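Local atomic coordinates of ribose transcriptional regulator (Enterococcus faecium DO, PDB entry 4RK1), a protein that binds ribose and probably regulates transcription as a DNA-binding repressor. Residues B[54-59]-B[65-70]. Residues are numbered along the deposited sequence; the frame is centred on the assembly and turned at random. Where two conformers were deposited one is given.
Sequences EYLAEL and DGFIIA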
loop_
_atom_site.group_PDB
_atom_site.type_symbol
_atom_site.label_atom_id
_atom_site.label_comp_id
_atom_site.label_asym_id
_atom_site.label_seq_id
_atom_site.Cartn_x
_atom_site.Cartn_y
_atom_site.Cartn_z
ATOM N N GLU B 54 -13.280 -15.976 12.585
ATOM C CA GLU B 54 -13.597 -15.114 13.728
ATOM C C GLU B 54 -12.430 -14.243 14.215
ATOM O O GLU B 54 -11.766 -14.560 15.201
ATOM C CB GLU B 54 -14.112 -15.982 14.879
ATOM C CG GLU B 54 -15.429 -16.684 14.566
ATOM C CD GLU B 54 -15.579 -18.023 15.261
ATOM O OE1 GLU B 54 -14.619 -18.484 15.918
ATOM O OE2 GLU B 54 -16.665 -18.625 15.144
ATOM N N TYR B 55 -12.214 -13.123 13.529
ATOM C CA TYR B 55 -11.187 -12.151 13.922
ATOM C C TYR B 55 -11.416 -11.639 15.339
ATOM O O TYR B 55 -10.537 -11.739 16.192
ATOM C CB TYR B 55 -11.159 -10.964 12.949
ATOM C CG TYR B 55 -10.655 -11.321 11.567
ATOM C CD1 TYR B 55 -9.295 -11.286 11.272
ATOM C CD2 TYR B 55 -11.539 -11.694 10.554
ATOM C CE1 TYR B 55 -8.828 -11.612 10.009
ATOM C CE2 TYR B 55 -11.080 -12.023 9.287
ATOM C CZ TYR B 55 -9.725 -11.982 9.020
ATOM O OH TYR B 55 -9.269 -12.310 7.765
ATOM N N LEU B 56 -12.607 -11.105 15.596
ATOM C CA LEU B 56 -12.897 -10.477 16.887
ATOM C C LEU B 56 -12.789 -11.436 18.051
ATOM O O LEU B 56 -12.209 -11.093 19.090
ATOM C CB LEU B 56 -14.290 -9.848 16.895
ATOM C CG LEU B 56 -14.511 -8.563 16.114
ATOM C CD1 LEU B 56 -15.904 -8.037 16.429
ATOM C CD2 LEU B 56 -13.441 -7.523 16.429
ATOM N N ALA B 57 -13.354 -12.630 17.886
ATOM C CA ALA B 57 -13.353 -13.629 18.949
ATOM C C ALA B 57 -11.922 -13.989 19.327
ATOM O O ALA B 57 -11.555 -13.975 20.499
ATOM C CB ALA B 57 -14.125 -14.876 18.524
ATOM N N GLU B 58 -11.107 -14.295 18.327
ATOM C CA GLU B 58 -9.720 -14.649 18.580
ATOM C C GLU B 58 -8.963 -13.472 19.210
ATOM O O GLU B 58 -8.263 -13.646 20.197
ATOM C CB GLU B 58 -9.048 -15.112 17.281
ATOM C CG GLU B 58 -7.560 -15.427 17.386
ATOM C CD GLU B 58 -7.222 -16.539 18.377
ATOM O OE1 GLU B 58 -8.092 -17.386 18.678
ATOM O OE2 GLU B 58 -6.067 -16.565 18.855
ATOM N N LEU B 59 -9.093 -12.283 18.635
ATOM C CA LEU B 59 -8.359 -11.119 19.136
ATOM C C LEU B 59 -8.805 -10.715 20.540
ATOM O O LEU B 59 -7.984 -10.325 21.368
ATOM C CB LEU B 59 -8.492 -9.949 18.159
ATOM C CG LEU B 59 -7.754 -10.114 16.819
ATOM C CD1 LEU B 59 -7.828 -8.826 16.017
ATOM C CD2 LEU B 59 -6.308 -10.518 17.037
ATOM N N ASP B 65 -7.143 -4.718 23.686
ATOM C CA ASP B 65 -7.768 -3.769 24.626
ATOM C C ASP B 65 -8.915 -2.982 24.004
ATOM O O ASP B 65 -9.890 -2.644 24.675
ATOM C CB ASP B 65 -6.719 -2.781 25.156
ATOM C CG ASP B 65 -7.129 -2.120 26.475
ATOM O OD1 ASP B 65 -7.650 -2.814 27.368
ATOM O OD2 ASP B 65 -6.902 -0.903 26.627
ATOM N N GLY B 66 -8.797 -2.670 22.723
ATOM C CA GLY B 66 -9.804 -1.869 22.027
ATOM C C GLY B 66 -9.624 -2.053 20.543
ATOM O O GLY B 66 -8.584 -2.540 20.115
ATOM N N PHE B 67 -10.642 -1.683 19.768
ATOM C CA PHE B 67 -10.639 -1.889 18.329
ATOM C C PHE B 67 -11.050 -0.662 17.538
ATOM O O PHE B 67 -11.850 0.143 17.987
ATOM C CB PHE B 67 -11.569 -3.039 17.951
ATOM C CG PHE B 67 -11.142 -4.357 18.502
ATOM C CD1 PHE B 67 -11.426 -4.694 19.822
ATOM C CD2 PHE B 67 -10.446 -5.258 17.719
ATOM C CE1 PHE B 67 -11.027 -5.913 20.344
ATOM C CE2 PHE B 67 -10.045 -6.480 18.238
ATOM C CZ PHE B 67 -10.344 -6.809 19.548
ATOM N N ILE B 68 -10.487 -0.538 16.342
ATOM C CA ILE B 68 -10.899 0.459 15.383
ATOM C C ILE B 68 -11.300 -0.312 14.141
ATOM O O ILE B 68 -10.489 -1.016 13.555
ATOM C CB ILE B 68 -9.769 1.441 15.092
ATOM C CG1 ILE B 68 -9.357 2.144 16.395
ATOM C CG2 ILE B 68 -10.202 2.441 14.032
ATOM C CD1 ILE B 68 -8.081 2.952 16.289
ATOM N N ILE B 69 -12.560 -0.170 13.757
ATOM C CA ILE B 69 -13.203 -1.059 12.811
ATOM C C ILE B 69 -13.684 -0.268 11.608
ATOM O O ILE B 69 -14.627 0.527 11.710
ATOM C CB ILE B 69 -14.409 -1.768 13.476
ATOM C CG1 ILE B 69 -13.945 -2.507 14.740
ATOM C CG2 ILE B 69 -15.066 -2.734 12.492
ATOM C CD1 ILE B 69 -15.060 -3.163 15.530
ATOM N N ALA B 70 -13.030 -0.496 10.470
ATOM C CA ALA B 70 -13.319 0.215 9.236
ATOM C C ALA B 70 -14.002 -0.671 8.194
ATOM O O ALA B 70 -14.331 -0.199 7.105
ATOM C CB ALA B 70 -12.032 0.780 8.659
#
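Phe67 reaches from strand 66-69 toward helix 55-61 and turns one ring face to Leu56. Methyl CD2 of Leu56 sits over that face, 4.2 Å from the centroid of Phe67 and 23° off the ring normal. This is a CH-pi contact. The methyl is shifted toward the rim, and CD2 of Leu56 lies 4.0 Å from both CD2 and CE2 of Phe67. Leu59, one helical turn on, meets the same ring at its edge. Its CB lies in the ring plane, 3.8 Å from CE2 of Phe67. Its CD1 adds a second touch, 3.9 Å from CE2 of Phe67. The ring thus meets one leucine over a face and the other at its edge. The CG of Phe67 is anti to its carbonyl carbon (chi1 -64°), and chi2 of 80° turns the ring so that a face meets Leu56. No hydrogen bond joins the two segments. The contact is wholly apolar, and all three side chains are buried.

Leu56 also packs on Ala78 and Ile79 of helix 76-84, and Phe67 on Leu83 of that helix and Phe90 of strand 90-93. On the other side of the strand, Ile68 packs on helix 239-255. Leu59 also touches Ile41 of the second subunit, so the helix lies at the dimer interface. Helix 55-61 leads from strand 39-44 into strand 66-69 as the helix of a beta-alpha-beta crossover. The two strands are parallel, with strand 9-14 between them. The crossover helix packs its apolar side on the sheet, as in the Rossmann-like alpha/beta fold of LacI-type sugar-binding domains.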